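Local coordinates for protein putative alpha-L-fucosidase (Bacteroides thetaiotaomicron, PDB 4H41) that probably hydrolyses alpha-L-fucosyl linkages of host glycans, as a putative alpha-L-fucosidase built on a TIM-barrel fold, at residues G164-A169 with K224-I229; I195-D200 with C240-G245; D200-I205 with H246-E251; D215-Q220 with D253-V258; T272-F277 with M295-A300. One frame throughout, in Å; residues are numbered along the deposited sequence.

Interaction 1: residues G164-A169 with K224-I229; sequences GEISRA and KEWNEI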
# COMPACT_ATOMS: atom_id res chain seq x y z
N GLY B 164 3.17 21.59 16.31
CA GLY B 164 4.61 21.53 16.09
C GLY B 164 5.22 20.31 16.75
O GLY B 164 5.36 20.29 17.98
N GLU B 165 5.52 19.25 15.98
CA GLU B 165 6.03 17.99 16.54
C GLU B 165 7.53 17.94 16.69
O GLU B 165 8.25 18.18 15.72
CB GLU B 165 5.64 16.80 15.65
CG GLU B 165 4.19 16.43 15.63
CD GLU B 165 3.93 15.33 14.61
OE1 GLU B 165 4.68 14.32 14.59
OE2 GLU B 165 2.98 15.51 13.82
N ILE B 166 8.00 17.50 17.86
CA ILE B 166 9.40 17.28 18.15
C ILE B 166 9.55 15.97 18.91
O ILE B 166 8.56 15.42 19.38
CB ILE B 166 10.01 18.47 18.98
CG1 ILE B 166 9.47 18.52 20.44
CG2 ILE B 166 9.83 19.80 18.27
CD1 ILE B 166 10.18 19.50 21.36
N SER B 167 10.79 15.50 19.05
CA SER B 167 11.12 14.37 19.92
C SER B 167 12.25 14.67 20.88
O SER B 167 12.38 13.98 21.88
CB SER B 167 11.48 13.14 19.10
OG SER B 167 12.67 13.33 18.36
N ARG B 168 13.13 15.61 20.53
CA ARG B 168 14.32 15.95 21.30
C ARG B 168 14.41 17.45 21.52
O ARG B 168 13.67 18.21 20.89
CB ARG B 168 15.56 15.49 20.49
CG ARG B 168 15.65 13.99 20.20
CD ARG B 168 15.87 13.17 21.46
NE ARG B 168 17.15 13.49 22.08
CZ ARG B 168 18.31 12.87 21.86
NH1 ARG B 168 18.38 11.88 20.98
NH2 ARG B 168 19.40 13.26 22.50
N ALA B 169 15.39 17.88 22.32
CA ALA B 169 15.71 19.31 22.48
C ALA B 169 15.80 19.93 21.07
O ALA B 169 16.44 19.35 20.19
CB ALA B 169 17.01 19.49 23.23
N LYS B 224 16.08 13.89 30.63
CA LYS B 224 16.82 15.13 30.80
C LYS B 224 16.29 16.22 29.89
O LYS B 224 16.04 17.35 30.33
CB LYS B 224 18.30 14.88 30.53
CG LYS B 224 19.16 16.15 30.67
CD LYS B 224 20.60 15.87 30.32
CE LYS B 224 21.48 17.12 30.48
NZ LYS B 224 21.41 18.05 29.31
N GLU B 225 16.09 15.89 28.65
CA GLU B 225 15.65 16.90 27.69
C GLU B 225 14.19 17.31 27.91
O GLU B 225 13.88 18.49 27.87
CB GLU B 225 15.87 16.42 26.25
CG GLU B 225 17.36 16.25 25.94
CD GLU B 225 17.73 15.85 24.52
OE1 GLU B 225 16.84 15.86 23.64
OE2 GLU B 225 18.90 15.46 24.30
N TRP B 226 13.32 16.36 28.19
CA TRP B 226 11.91 16.66 28.39
C TRP B 226 11.66 17.31 29.73
O TRP B 226 10.73 18.11 29.84
CB TRP B 226 11.06 15.43 28.14
CG TRP B 226 10.88 15.25 26.67
CD1 TRP B 226 11.65 14.49 25.83
CD2 TRP B 226 10.01 16.02 25.84
NE1 TRP B 226 11.28 14.71 24.53
CE2 TRP B 226 10.28 15.65 24.50
CE3 TRP B 226 9.02 16.98 26.09
CZ2 TRP B 226 9.53 16.14 23.43
CZ3 TRP B 226 8.29 17.48 25.03
CH2 TRP B 226 8.57 17.10 23.71
N ASN B 227 12.54 17.10 30.71
CA ASN B 227 12.47 17.84 31.97
C ASN B 227 12.62 19.33 31.68
O ASN B 227 11.87 20.17 32.19
CB ASN B 227 13.56 17.36 32.93
CG ASN B 227 13.55 18.07 34.22
OD1 ASN B 227 12.56 18.01 34.95
ND2 ASN B 227 14.62 18.77 34.55
N GLU B 228 13.57 19.68 30.79
CA GLU B 228 13.78 21.08 30.42
C GLU B 228 12.61 21.64 29.62
O GLU B 228 12.22 22.79 29.82
CB GLU B 228 15.06 21.23 29.57
CG GLU B 228 16.32 20.94 30.35
CD GLU B 228 17.61 21.32 29.65
OE1 GLU B 228 17.78 22.52 29.32
OE2 GLU B 228 18.48 20.43 29.46
N ILE B 229 12.07 20.85 28.70
CA ILE B 229 10.96 21.32 27.87
C ILE B 229 9.74 21.54 28.74
O ILE B 229 9.18 22.63 28.70
CB ILE B 229 10.67 20.36 26.68
CG1 ILE B 229 11.83 20.42 25.71
CG2 ILE B 229 9.38 20.74 25.99
CD1 ILE B 229 11.96 19.18 24.87

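Interaction 2: residues I195-D200 with C240-G245; sequences ISPWID and CAFQDG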
# COMPACT_ATOMS: atom_id res chain seq x y z
N ILE B 195 0.21 19.02 23.32
CA ILE B 195 1.20 18.69 22.30
C ILE B 195 1.22 17.15 22.13
O ILE B 195 0.85 16.43 23.04
CB ILE B 195 2.61 19.25 22.63
CG1 ILE B 195 3.15 18.76 23.98
CG2 ILE B 195 2.63 20.77 22.52
CD1 ILE B 195 4.62 18.99 24.16
N SER B 196 1.67 16.68 20.99
CA SER B 196 1.82 15.24 20.71
C SER B 196 3.20 14.99 20.07
O SER B 196 3.33 14.76 18.86
CB SER B 196 0.68 14.69 19.86
OG SER B 196 0.81 13.27 19.80
N PRO B 197 4.25 15.09 20.89
CA PRO B 197 5.61 14.81 20.39
C PRO B 197 5.81 13.30 20.18
O PRO B 197 4.88 12.53 20.41
CB PRO B 197 6.50 15.32 21.52
CG PRO B 197 5.66 15.14 22.76
CD PRO B 197 4.25 15.37 22.33
N TRP B 198 7.00 12.88 19.77
CA TRP B 198 7.30 11.45 19.61
C TRP B 198 8.59 11.14 20.39
O TRP B 198 9.25 12.05 20.87
CB TRP B 198 7.37 11.04 18.12
CG TRP B 198 8.62 11.40 17.38
CD1 TRP B 198 9.70 10.59 17.17
CD2 TRP B 198 8.84 12.57 16.59
NE1 TRP B 198 10.64 11.25 16.39
CE2 TRP B 198 10.11 12.44 15.98
CE3 TRP B 198 8.13 13.77 16.40
CZ2 TRP B 198 10.70 13.48 15.25
CZ3 TRP B 198 8.68 14.76 15.61
CH2 TRP B 198 9.96 14.63 15.08
N ILE B 199 8.86 9.87 20.61
CA ILE B 199 10.04 9.40 21.34
C ILE B 199 11.08 9.07 20.29
O ILE B 199 10.77 8.37 19.35
CB ILE B 199 9.75 8.19 22.27
CG1 ILE B 199 8.61 8.54 23.26
CG2 ILE B 199 11.05 7.76 22.99
CD1 ILE B 199 8.01 7.34 23.95
N ASP B 200 12.31 9.51 20.48
CA ASP B 200 13.38 9.29 19.49
C ASP B 200 13.97 7.86 19.62
O ASP B 200 15.17 7.67 19.87
CB ASP B 200 14.46 10.35 19.71
CG ASP B 200 15.57 10.35 18.70
OD1 ASP B 200 15.29 10.03 17.51
OD2 ASP B 200 16.72 10.64 19.09
N CYS B 240 0.46 16.39 27.59
CA CYS B 240 1.40 15.92 26.59
C CYS B 240 0.96 14.50 26.24
O CYS B 240 0.66 13.69 27.15
CB CYS B 240 2.84 15.95 27.10
SG CYS B 240 4.06 15.45 25.86
N ALA B 241 0.87 14.23 24.94
CA ALA B 241 0.41 12.94 24.39
C ALA B 241 1.48 12.36 23.51
O ALA B 241 1.40 12.45 22.29
CB ALA B 241 -0.90 13.14 23.61
N PHE B 242 2.51 11.77 24.10
CA PHE B 242 3.56 11.21 23.26
C PHE B 242 3.00 10.16 22.32
O PHE B 242 2.21 9.31 22.73
CB PHE B 242 4.71 10.55 24.04
CG PHE B 242 5.80 11.49 24.49
CD1 PHE B 242 6.87 11.78 23.65
CD2 PHE B 242 5.78 12.04 25.76
CE1 PHE B 242 7.86 12.66 24.07
CE2 PHE B 242 6.78 12.91 26.16
CZ PHE B 242 7.81 13.21 25.32
N GLN B 243 3.43 10.22 21.06
CA GLN B 243 3.21 9.18 20.08
C GLN B 243 3.92 7.95 20.66
O GLN B 243 5.06 8.07 21.11
CB GLN B 243 3.79 9.58 18.73
CG GLN B 243 3.07 10.77 18.14
CD GLN B 243 3.84 11.36 16.99
OE1 GLN B 243 4.26 10.64 16.11
NE2 GLN B 243 4.07 12.69 16.97
N ASP B 244 3.24 6.80 20.72
CA ASP B 244 3.83 5.63 21.40
C ASP B 244 4.55 4.64 20.49
O ASP B 244 5.01 3.61 20.96
CB ASP B 244 2.71 4.90 22.15
CG ASP B 244 1.66 4.24 21.29
OD1 ASP B 244 1.77 4.31 20.00
OD2 ASP B 244 0.75 3.62 21.86
N GLY B 245 4.61 4.90 19.19
CA GLY B 245 5.07 3.90 18.24
C GLY B 245 6.52 3.78 17.90
O GLY B 245 6.86 2.81 17.22
O HOH W 1 7.25 7.38 19.80

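Interaction 3: residues D200-I205 with H246-E251; sequences DGKKAI and HIDYDE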
# COMPACT_ATOMS: atom_id res chain seq x y z
N ASP B 200 12.31 9.51 20.48
CA ASP B 200 13.38 9.29 19.49
C ASP B 200 13.97 7.86 19.62
O ASP B 200 15.17 7.67 19.87
CB ASP B 200 14.46 10.35 19.71
CG ASP B 200 15.57 10.35 18.70
OD1 ASP B 200 15.29 10.03 17.51
OD2 ASP B 200 16.72 10.64 19.09
N GLY B 201 13.10 6.89 19.43
CA GLY B 201 13.42 5.49 19.61
C GLY B 201 13.94 4.77 18.40
O GLY B 201 14.22 5.38 17.37
N LYS B 202 14.01 3.43 18.50
CA LYS B 202 14.61 2.62 17.46
C LYS B 202 13.86 2.64 16.15
O LYS B 202 14.45 2.29 15.13
CB LYS B 202 14.83 1.18 17.92
CG LYS B 202 13.55 0.41 18.22
CD LYS B 202 13.85 -1.10 18.44
CE LYS B 202 14.62 -1.35 19.72
NZ LYS B 202 14.61 -2.80 20.12
N LYS B 203 12.57 2.98 16.15
CA LYS B 203 11.80 3.05 14.92
C LYS B 203 11.70 4.49 14.39
O LYS B 203 10.99 4.70 13.41
CB LYS B 203 10.40 2.47 15.10
CG LYS B 203 10.41 1.12 15.79
CD LYS B 203 9.04 0.46 15.87
CE LYS B 203 9.07 -0.69 16.86
NZ LYS B 203 7.76 -1.37 16.97
N ALA B 204 12.40 5.47 15.00
CA ALA B 204 12.39 6.86 14.51
C ALA B 204 13.46 6.95 13.43
O ALA B 204 14.57 7.43 13.67
CB ALA B 204 12.66 7.84 15.64
N ILE B 205 13.15 6.39 12.26
CA ILE B 205 14.09 6.24 11.14
C ILE B 205 13.87 7.27 10.01
O ILE B 205 14.75 7.40 9.16
CB ILE B 205 14.10 4.78 10.54
CG1 ILE B 205 12.70 4.16 10.33
CG2 ILE B 205 14.97 3.84 11.38
CD1 ILE B 205 11.68 4.98 9.45
N HIS B 246 7.37 4.73 18.30
CA HIS B 246 8.77 4.69 17.85
C HIS B 246 9.69 3.88 18.75
O HIS B 246 10.87 3.74 18.42
CB HIS B 246 9.32 6.10 17.67
CG HIS B 246 8.53 6.93 16.70
ND1 HIS B 246 7.39 7.60 17.10
CD2 HIS B 246 8.71 7.15 15.38
CE1 HIS B 246 6.96 8.26 16.03
NE2 HIS B 246 7.73 8.04 14.98
N ILE B 247 9.18 3.34 19.85
CA ILE B 247 9.95 2.50 20.76
C ILE B 247 9.45 1.06 20.61
O ILE B 247 8.33 0.83 20.15
CB ILE B 247 9.86 2.99 22.24
CG1 ILE B 247 8.44 3.08 22.75
CG2 ILE B 247 10.61 4.33 22.39
CD1 ILE B 247 8.34 3.39 24.25
N ASP B 248 10.24 0.12 21.07
CA ASP B 248 9.85 -1.29 21.03
C ASP B 248 8.83 -1.59 22.13
O ASP B 248 8.74 -0.86 23.13
CB ASP B 248 11.07 -2.18 21.13
CG ASP B 248 10.97 -3.52 20.40
OD1 ASP B 248 9.83 -3.91 20.01
OD2 ASP B 248 12.04 -4.14 20.17
N TYR B 249 8.08 -2.67 21.96
CA TYR B 249 6.98 -3.01 22.88
C TYR B 249 7.48 -3.41 24.27
O TYR B 249 6.73 -3.27 25.22
CB TYR B 249 6.04 -4.09 22.30
CG TYR B 249 5.56 -3.71 20.92
CD1 TYR B 249 4.56 -2.77 20.75
CD2 TYR B 249 6.20 -4.20 19.79
CE1 TYR B 249 4.19 -2.32 19.47
CE2 TYR B 249 5.81 -3.79 18.51
CZ TYR B 249 4.82 -2.84 18.36
OH TYR B 249 4.49 -2.37 17.11
N ASP B 250 8.73 -3.82 24.40
CA ASP B 250 9.30 -4.16 25.71
C ASP B 250 9.97 -2.89 26.35
O ASP B 250 10.54 -3.00 27.44
CB ASP B 250 10.29 -5.31 25.59
CG ASP B 250 11.43 -5.11 24.63
OD1 ASP B 250 11.54 -4.01 24.07
OD2 ASP B 250 12.19 -6.08 24.40
N GLU B 251 9.87 -1.71 25.71
CA GLU B 251 10.39 -0.45 26.26
C GLU B 251 9.27 0.46 26.75
O GLU B 251 9.56 1.53 27.28
CB GLU B 251 11.19 0.30 25.17
CG GLU B 251 12.38 -0.51 24.71
CD GLU B 251 13.18 0.11 23.58
OE1 GLU B 251 12.60 0.69 22.64
OE2 GLU B 251 14.42 -0.09 23.60
O HOH W 2 13.77 2.61 21.25
O HOH W 3 13.97 -3.37 23.03
O HOH W 4 5.82 0.41 17.88
O HOH W 5 9.22 -3.74 17.59

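Interaction 4: residues D215-Q220 with D253-V258; sequences DAVSVQ and DAFFTV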
# COMPACT_ATOMS: atom_id res chain seq x y z
N ASP B 215 21.10 3.73 17.60
CA ASP B 215 21.40 4.90 18.45
C ASP B 215 20.09 5.59 18.93
O ASP B 215 19.98 6.83 18.97
CB ASP B 215 22.33 5.89 17.73
CG ASP B 215 21.74 6.57 16.51
OD1 ASP B 215 20.86 5.96 15.85
OD2 ASP B 215 22.14 7.73 16.23
N ALA B 216 19.14 4.78 19.37
CA ALA B 216 17.89 5.27 19.93
C ALA B 216 18.22 6.04 21.21
O ALA B 216 19.21 5.73 21.89
CB ALA B 216 16.97 4.11 20.24
N VAL B 217 17.42 7.04 21.53
CA VAL B 217 17.65 7.81 22.74
C VAL B 217 17.54 6.92 23.99
O VAL B 217 16.67 6.04 24.07
CB VAL B 217 16.68 9.03 22.81
CG1 VAL B 217 15.23 8.60 23.09
CG2 VAL B 217 17.16 10.05 23.85
N SER B 218 18.38 7.18 24.98
CA SER B 218 18.27 6.46 26.26
C SER B 218 17.13 7.06 27.05
O SER B 218 16.74 8.22 26.84
CB SER B 218 19.58 6.58 27.04
OG SER B 218 19.75 7.92 27.49
N VAL B 219 16.59 6.30 27.99
CA VAL B 219 15.55 6.82 28.88
C VAL B 219 16.08 8.03 29.65
O VAL B 219 15.37 9.00 29.81
CB VAL B 219 15.08 5.73 29.89
CG1 VAL B 219 14.20 6.33 30.97
CG2 VAL B 219 14.34 4.62 29.18
N GLN B 220 17.36 7.96 30.09
CA GLN B 220 17.99 9.01 30.87
C GLN B 220 18.10 10.31 30.08
O GLN B 220 17.80 11.38 30.63
CB GLN B 220 19.39 8.57 31.35
CG GLN B 220 19.35 7.35 32.29
CD GLN B 220 19.49 5.97 31.62
OE1 GLN B 220 18.96 5.69 30.53
NE2 GLN B 220 20.16 5.04 32.30
N ASP B 253 7.04 0.22 29.32
CA ASP B 253 7.02 0.50 30.76
C ASP B 253 8.11 1.51 31.16
O ASP B 253 7.82 2.42 31.93
CB ASP B 253 7.19 -0.77 31.60
CG ASP B 253 6.02 -1.71 31.57
OD1 ASP B 253 4.91 -1.27 31.20
OD2 ASP B 253 6.20 -2.89 31.97
N ALA B 254 9.31 1.38 30.62
CA ALA B 254 10.40 2.30 30.97
C ALA B 254 10.09 3.73 30.56
O ALA B 254 10.23 4.65 31.37
CB ALA B 254 11.70 1.83 30.34
N PHE B 255 9.65 3.94 29.30
CA PHE B 255 9.37 5.30 28.84
C PHE B 255 8.08 5.85 29.44
O PHE B 255 8.03 7.03 29.76
CB PHE B 255 9.33 5.36 27.30
CG PHE B 255 10.71 5.46 26.70
CD1 PHE B 255 11.36 6.68 26.61
CD2 PHE B 255 11.39 4.33 26.27
CE1 PHE B 255 12.66 6.76 26.11
CE2 PHE B 255 12.68 4.41 25.75
CZ PHE B 255 13.31 5.63 25.68
N PHE B 256 7.04 5.03 29.56
CA PHE B 256 5.81 5.55 30.14
C PHE B 256 5.97 5.95 31.60
O PHE B 256 5.37 6.94 32.03
CB PHE B 256 4.65 4.56 29.98
CG PHE B 256 4.08 4.39 28.59
CD1 PHE B 256 4.66 5.02 27.49
CD2 PHE B 256 2.99 3.58 28.37
CE1 PHE B 256 4.10 4.88 26.21
CE2 PHE B 256 2.42 3.47 27.10
CZ PHE B 256 2.99 4.10 26.03
N THR B 257 6.80 5.22 32.35
CA THR B 257 7.07 5.55 33.75
C THR B 257 7.75 6.93 33.83
O THR B 257 7.34 7.78 34.63
CB THR B 257 7.90 4.47 34.43
OG1 THR B 257 7.15 3.26 34.43
CG2 THR B 257 8.26 4.85 35.87
N VAL B 258 8.73 7.17 32.96
CA VAL B 258 9.41 8.45 32.93
C VAL B 258 8.47 9.59 32.46
O VAL B 258 8.49 10.65 33.06
CB VAL B 258 10.66 8.37 32.04
CG1 VAL B 258 11.05 9.73 31.52
CG2 VAL B 258 11.81 7.71 32.80

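Interaction 5: residues T272-F277 with M295-A300; sequences TNAESF and MKLEAA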
# COMPACT_ATOMS: atom_id res chain seq x y z
N THR B 272 -1.59 9.37 26.23
CA THR B 272 -0.86 8.56 25.25
C THR B 272 -1.52 8.76 23.88
O THR B 272 -2.75 8.79 23.79
CB THR B 272 -0.74 7.08 25.60
OG1 THR B 272 0.13 6.48 24.63
CG2 THR B 272 -2.07 6.34 25.63
N ASN B 273 -0.70 8.93 22.85
CA ASN B 273 -1.18 8.95 21.47
C ASN B 273 -0.87 7.55 20.98
O ASN B 273 0.28 7.23 20.60
CB ASN B 273 -0.55 10.05 20.63
CG ASN B 273 -0.94 9.96 19.18
OD1 ASN B 273 -1.64 9.05 18.76
ND2 ASN B 273 -0.48 10.90 18.38
N ALA B 274 -1.86 6.67 21.13
CA ALA B 274 -1.75 5.26 20.79
C ALA B 274 -1.95 5.08 19.30
O ALA B 274 -3.07 5.10 18.83
CB ALA B 274 -2.76 4.44 21.57
N GLU B 275 -0.85 4.97 18.57
CA GLU B 275 -0.89 4.82 17.12
C GLU B 275 -1.62 3.54 16.72
O GLU B 275 -1.27 2.46 17.20
CB GLU B 275 0.51 4.83 16.56
CG GLU B 275 1.18 6.18 16.78
CD GLU B 275 2.60 6.29 16.26
OE1 GLU B 275 3.23 5.23 16.03
OE2 GLU B 275 3.02 7.43 15.94
N SER B 276 -2.61 3.66 15.82
CA SER B 276 -3.40 2.51 15.38
C SER B 276 -3.00 2.04 13.99
O SER B 276 -3.68 1.18 13.39
CB SER B 276 -4.88 2.85 15.51
OG SER B 276 -5.20 4.09 14.94
N PHE B 277 -1.82 2.50 13.52
CA PHE B 277 -1.20 2.05 12.28
C PHE B 277 0.08 1.30 12.64
O PHE B 277 0.63 1.52 13.73
CB PHE B 277 -0.93 3.20 11.32
CG PHE B 277 0.00 4.25 11.86
CD1 PHE B 277 -0.47 5.28 12.65
CD2 PHE B 277 1.38 4.15 11.67
CE1 PHE B 277 0.39 6.23 13.18
CE2 PHE B 277 2.24 5.11 12.18
CZ PHE B 277 1.73 6.17 12.90
N MSE B 295 -1.23 -4.13 23.72
CA MSE B 295 -0.07 -4.04 24.62
C MSE B 295 0.27 -2.57 24.96
O MSE B 295 0.63 -2.28 26.10
CB MSE B 295 1.13 -4.74 23.99
CG MSE B 295 1.01 -6.23 24.02
SE MSE B 295 2.70 -6.97 23.26
CE MSE B 295 3.07 -5.97 21.70
N LYS B 296 0.10 -1.64 24.02
CA LYS B 296 0.38 -0.23 24.26
C LYS B 296 -0.64 0.37 25.18
O LYS B 296 -0.25 1.13 26.08
CB LYS B 296 0.46 0.54 22.92
CG LYS B 296 1.64 0.07 22.10
CD LYS B 296 1.91 0.86 20.82
CE LYS B 296 0.73 1.01 19.92
NZ LYS B 296 1.05 1.86 18.74
N LEU B 297 -1.92 0.00 25.05
CA LEU B 297 -2.96 0.52 25.94
C LEU B 297 -2.83 -0.09 27.34
O LEU B 297 -3.14 0.56 28.34
CB LEU B 297 -4.36 0.26 25.34
CG LEU B 297 -4.64 0.99 23.99
CD1 LEU B 297 -6.04 0.60 23.50
CD2 LEU B 297 -4.56 2.50 24.12
N GLU B 298 -2.39 -1.37 27.39
CA GLU B 298 -2.16 -2.04 28.67
C GLU B 298 -1.02 -1.34 29.44
O GLU B 298 -1.11 -1.16 30.64
CB GLU B 298 -1.86 -3.53 28.49
CG GLU B 298 -3.10 -4.31 28.10
CD GLU B 298 -2.90 -5.77 27.77
OE1 GLU B 298 -1.73 -6.23 27.75
OE2 GLU B 298 -3.91 -6.45 27.50
N ALA B 299 0.06 -0.98 28.76
CA ALA B 299 1.17 -0.27 29.38
C ALA B 299 0.72 1.12 29.89
O ALA B 299 1.13 1.54 30.97
CB ALA B 299 2.30 -0.13 28.40
N ALA B 300 -0.12 1.83 29.11
CA ALA B 300 -0.60 3.14 29.55
C ALA B 300 -1.42 3.03 30.82
O ALA B 300 -1.30 3.87 31.73
CB ALA B 300 -1.44 3.78 28.45
O HOH W 6 -0.28 3.75 24.32

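Interaction 1: residues G164-A169 with K224-I229
The indole of W226 meets S167 at its edge: NE1 donates to S167 O at 3.0 Å, and the oxygen lies close to the ring plane although the donor stands well above the plane of the carbonyl. One face of the indole is covered from within its own helix by I229, whose CD1 sits 3.7 Å above the plane of the W226 ring, over its centre. I166 approaches the benzene end obliquely, its CG1 3.7 Å from W226 CH2, while its CD1 reaches I229 CD1 tip to tip at 3.9 Å.

The second flat pair is R168 and E225. The guanidinium holds the carboxylate side-on, R168 NE bonding to E225 OE1 at 2.9 Å and R168 NH2 to E225 OE2 at the same length. Both oxygens lie near the guanidinium plane, but the two planes are turned 34° apart, and OE1 is met from above the carboxylate plane. From the opposite face of that plane the backbone N of A169 reaches E225 OE1 at 2.8 Å, in a nearly straight bond (174°). E225 can span the gap because its chain is extended, with CD anti to CA (chi2 -177°).

Outside the pair, R168 NH1 makes a salt bridge to D200, and E225 OE2 also bonds to Q221 NE2. E225 thus gathers four hydrogen bonds on a buried carboxylate, two on each oxygen, which would be expected to stabilise its charged form and which fasten the loop after strand 157-162 to helix 219-233.

Interaction 2: residues I195-D200 with C240-G245
S196 holds OG anti to its backbone N (chi1 -172°), a setting that carries the hydroxyl to A241 O, to which it donates at 2.7 Å nearly along the C=O axis. On Q243, CG is anti to the carbonyl carbon and the chain continues extended (chi2 166°), passing W198 CB before NE2 donates to S196 O at 2.9 Å, with that oxygen in the plane of the amide. Both groups have second partners: S196 OG meets N273 ND2, and Q243 NE2 meets E165 OE1.

Between the polar groups the backbones pair, A241 N giving its hydrogen to I195 O at 2.9 Å and Q243 N to P197 O at 2.8 Å. The apolar part of the contact centres on P197. Its CG touches C240 SG at 3.5 Å and lies over one face of the F242 ring, 3.7 Å from the centroid, in a CH-pi contact. W198 O comes to the edge of that ring, 3.5 Å from F242 CE1, and finds no polar partner in the model. Farther on, a water accepts from I199 N and donates to Q243 O.

Strands 193-195 and 239-243 are parallel neighbours in the closed eight-stranded barrel, and the pairing runs on past the end of strand 193-195 before both chains pass into loops. In TIM barrels this carboxyl end of the sheet is where active sites lie; the side chains of S196 and W198 each lie about 4 Å from a bound molecule, probably from the crystallisation liquor, consistent with a pocket there.

Interaction 3: residues D200-I205 with H246-E251
H246 O sits at the mouth of the type I turn formed by G201 to A204, approached by three successive residues though only one makes a hydrogen bond. K203 N donates to H246 O at 2.9 Å with good linearity (165°). G201 CA lies 3.3 Å from H246 O in a CA-H...O contact, and K202 N is near as well but badly angled. With no side chain on G201, its CA also packs against I247 CG2.

The two lysines then follow separate paths. The K202 chain bends at chi3 (69°), which places CE, and NZ beyond it forms a salt bridge to D248 OD2 at 2.9 Å, met on the anti side of the carboxylate. D248 is steadied in turn by Y249 N, which donates to its OD1, while E251 OE1 takes D248 N at 2.9 Å. A water links K202 N to E251 OE1. K203 stretches out until NZ lies obliquely by the Y249 ring, 3.4 Å from Y249 OH without a hydrogen bond. Its ion-pair partner is D280, which Y249 OH also binds, and a further water carries K203 NZ on to D248 OD1. Nearby, D250 reaches K80 of the second subunit in a salt bridge.

The contact joins the loops that follow strands 193-195 and 239-243, with Y249 leaning on helix 290-302 and I247 on helix 252-266.

Interaction 4: residues D215-Q220 with D253-V258
V219 carries this contact, its two methyls meeting different residues of helix 252-266. CG2 lies over one face of the F255 ring, 3.9 Å from the centroid and 17° off the normal, a CH-pi contact offset toward the rim. The same methyl touches A254 CB at 4.0 Å. The other branch, V219 CG1, stands anti to its backbone N (chi1 169°) and presses against V258 CG2 at 3.3 Å, closer than a usual carbon-carbon contact, so the packing is tight at this point.

F255 also meets the residues just before helix 219-233: V217 O lies at the edge of its ring, near the plane, 3.7 Å from F255 CZ, and S218 C comes near the same ring atom obliquely. V217 CG1 adds a looser apolar contact, 4.4 Å from F255 CE1. The side chains of V219 and F255 slide past each other in opposite directions.

Around these lies a second shell. S218 is the N-cap residue of helix 219-233, its OG accepting from Q221 N, and it sets V219 at the first turn of that helix. V217 pairs through its backbone with D200. H222 meets F255 edge-to-face, while I199 and I247 pack on the same side chain, and H222 and E223 touch V258.

No hydrogen bond or ion pair crosses between the two segments: the start of helix 219-233 is held to helix 252-266 by shape and dispersion, with V219 set against F255, A254 and V258.

Interaction 5: residues T272-F277 with M295-A300
One direct hydrogen bond crosses between these segments: K296 NZ donates to E275 O at 2.8 Å, in the plane of the carbonyl and on a lone pair. The lysine chain bends at chi3 (-52°), which turns CE aside from an otherwise extended course. K296 NZ also forms a salt bridge with D244 OD1, and that oxygen accepts from E275 N as well, so that D244 OD1 receives both the ammonium and E275 N, while E275 O takes the same ammonium. The carboxylate of E275 itself pairs with R279.

A water makes the second polar link, 2.8 Å from T272 OG1 and donating weakly to K296 O at 3.2 Å.

Apolar contact completes the join. A274 CB meets L297 CD2 at 3.7 Å, and T272 CG2 meets A300 CB at 3.9 Å. These contacts join the end of strand 269-273 and the residue after it to helix 290-302, the two elements that open a beta-alpha-beta unit closed by strand 307-310.

Buried as it is, the K296 ammonium has both a carbonyl and a carboxylate to compensate it, which probably keeps it protonated and ties the helix to the loop leaving the strand.

In the fold
From the N terminus, interaction 1 runs from the loop after strand 157-162 to helix 219-233, and interaction 2 from the end of strand 193-195 to strand 239-243. Interaction 3, sharing D200 with interaction 2, joins the loops beyond those two strands; interaction 4 closes the start of helix 219-233 onto helix 252-266. These four cross one another along the chain, none nesting inside another, and all touch: 200-205 meets 215-220 through D200 O and V217 N. Interaction 5 follows in series, closing 272-277 onto 295-300, yet touches interactions 2, 3 and 4. Together they tie consecutive strands, loops and outer helices along one side of the barrel.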